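PDB 3GJY: spermidine synthase from Corynebacterium glutamicum ATCC 13032, which probably transfers an aminopropyl group from decarboxylated S-adenosylmethionine to putrescine, yielding spermidine in polyamine biosynthesis. Local coordinates for residues G77-I82 / R105-V110. Sequence-based numbering, arbitrary orientation.
Sequences GARAFI and RYFADV
Ala78 and Arg79 of one helix meet Tyr106, Phe107 and Val110 of the other, an example of two helices too far apart for backbone contact being joined through their side chains. The axes of the short segments 77-82 and 105-110 run 12.3 Å apart at their closest and diverge by 34° from parallel; the gap is spanned mostly by Arg79, Tyr106 and Phe107, with Val110 and Ala78 completing the contact.

The apolar part is carried by Phe107. Its ring tip reaches the opposing helix, with CZ 3.7 Å from Ala78 CB, and CE1 also lies near the CG methylene of Arg79. On its own helix the ring is backed by Tyr106, whose CD2 sits over the centre of one face.

Arg79 carries the rest of the contact. Its chain is bent at chi3 (65°), which turns NE out of line with the methylenes before it. The Tyr106 side chain crosses that of Arg79 at about a right angle. The hydroxyl OH lies in the guanidinium plane, at its edge, 2.9 Å from Arg79 NH1, while the ring plane is turned 53° from that of the guanidinium. The same oxygen is 3.5 Å from Arg79 CD.

Val110 adds methyl contacts to both flat groups. It meets the arginine tip to tip: its CG1 covers one guanidinium face toward the rim, 3.6 Å from Arg79 NE, and its CG2 lies over a face of the Tyr106 ring.

In the Rossmann-like fold of AdoMet-dependent transferases, helices 69-85 and 102-110 pack side by side against the central mixed sheet. Beneath them, Phe107 rests on strands 92-96, 115-120 and 160-165, Ile82 touches Val162, and Tyr111, just beyond helix 102-110, packs against both Arg79 and Ile82.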
# COMPACT_ATOMS: atom_id res chain seq x y z
N GLY A 77 -6.20 0.21 8.71
CA GLY A 77 -6.16 1.68 8.70
C GLY A 77 -7.09 2.24 7.63
O GLY A 77 -7.79 3.21 7.88
N ALA A 78 -7.07 1.65 6.43
CA ALA A 78 -7.90 2.16 5.33
C ALA A 78 -9.38 1.94 5.61
O ALA A 78 -10.20 2.84 5.40
CB ALA A 78 -7.51 1.52 3.98
N ARG A 79 -9.75 0.77 6.12
CA ARG A 79 -11.19 0.51 6.38
C ARG A 79 -11.70 1.47 7.45
O ARG A 79 -12.83 1.98 7.35
CB ARG A 79 -11.47 -0.93 6.81
CG ARG A 79 -11.36 -1.93 5.65
CD ARG A 79 -11.54 -3.33 6.16
NE ARG A 79 -12.88 -3.56 6.68
CZ ARG A 79 -13.29 -4.76 7.09
NH1 ARG A 79 -12.46 -5.80 7.05
NH2 ARG A 79 -14.53 -4.91 7.56
N ALA A 80 -10.89 1.72 8.48
CA ALA A 80 -11.35 2.65 9.53
C ALA A 80 -11.66 4.04 8.93
O ALA A 80 -12.67 4.67 9.26
CB ALA A 80 -10.31 2.75 10.67
N PHE A 81 -10.79 4.48 8.04
CA PHE A 81 -10.95 5.77 7.41
C PHE A 81 -12.15 5.77 6.45
O PHE A 81 -12.99 6.68 6.50
CB PHE A 81 -9.67 6.12 6.64
CG PHE A 81 -9.69 7.51 6.05
CD1 PHE A 81 -9.07 8.56 6.72
CD2 PHE A 81 -10.35 7.78 4.86
CE1 PHE A 81 -9.05 9.85 6.18
CE2 PHE A 81 -10.36 9.09 4.34
CZ PHE A 81 -9.72 10.10 5.03
N ILE A 82 -12.21 4.78 5.55
CA ILE A 82 -13.29 4.72 4.57
C ILE A 82 -14.64 4.63 5.29
O ILE A 82 -15.61 5.30 4.91
CB ILE A 82 -13.09 3.49 3.63
CG1 ILE A 82 -11.85 3.68 2.74
CG2 ILE A 82 -14.35 3.20 2.78
CD1 ILE A 82 -11.33 2.37 2.16
N ARG A 105 -8.02 -7.16 -4.50
CA ARG A 105 -8.97 -8.27 -4.32
C ARG A 105 -9.66 -8.20 -2.95
O ARG A 105 -10.87 -8.46 -2.81
CB ARG A 105 -8.17 -9.57 -4.49
CG ARG A 105 -8.91 -10.89 -4.18
CD ARG A 105 -7.94 -12.03 -4.47
NE ARG A 105 -8.44 -13.36 -4.11
CZ ARG A 105 -8.06 -14.04 -3.03
NH1 ARG A 105 -7.26 -13.49 -2.11
NH2 ARG A 105 -8.49 -15.28 -2.90
N TYR A 106 -8.88 -7.85 -1.92
CA TYR A 106 -9.41 -7.71 -0.57
C TYR A 106 -10.46 -6.59 -0.51
O TYR A 106 -11.60 -6.80 -0.05
CB TYR A 106 -8.24 -7.40 0.37
CG TYR A 106 -8.68 -7.13 1.78
CD1 TYR A 106 -8.85 -8.18 2.70
CD2 TYR A 106 -8.96 -5.85 2.21
CE1 TYR A 106 -9.28 -7.94 4.00
CE2 TYR A 106 -9.42 -5.58 3.50
CZ TYR A 106 -9.58 -6.65 4.39
OH TYR A 106 -10.02 -6.39 5.67
N PHE A 107 -10.08 -5.39 -0.98
CA PHE A 107 -11.01 -4.27 -0.91
C PHE A 107 -12.21 -4.48 -1.80
O PHE A 107 -13.31 -4.01 -1.49
CB PHE A 107 -10.33 -2.93 -1.23
CG PHE A 107 -9.46 -2.44 -0.11
CD1 PHE A 107 -10.02 -2.03 1.08
CD2 PHE A 107 -8.09 -2.49 -0.22
CE1 PHE A 107 -9.20 -1.60 2.14
CE2 PHE A 107 -7.26 -2.09 0.85
CZ PHE A 107 -7.84 -1.65 2.03
N ALA A 108 -12.02 -5.16 -2.92
CA ALA A 108 -13.16 -5.45 -3.81
C ALA A 108 -14.21 -6.33 -3.10
O ALA A 108 -15.43 -6.19 -3.35
CB ALA A 108 -12.71 -6.10 -5.09
N ASP A 109 -13.75 -7.20 -2.20
CA ASP A 109 -14.72 -8.04 -1.49
C ASP A 109 -15.37 -7.32 -0.29
O ASP A 109 -16.58 -7.43 -0.06
CB ASP A 109 -14.05 -9.33 -1.00
CG ASP A 109 -15.08 -10.35 -0.54
OD1 ASP A 109 -15.85 -10.83 -1.40
OD2 ASP A 109 -15.12 -10.65 0.67
N VAL A 110 -14.55 -6.57 0.45
CA VAL A 110 -15.05 -5.80 1.59
C VAL A 110 -16.06 -4.73 1.13
O VAL A 110 -17.10 -4.52 1.80
CB VAL A 110 -13.91 -5.14 2.35
CG1 VAL A 110 -14.42 -4.18 3.45
CG2 VAL A 110 -13.04 -6.23 2.98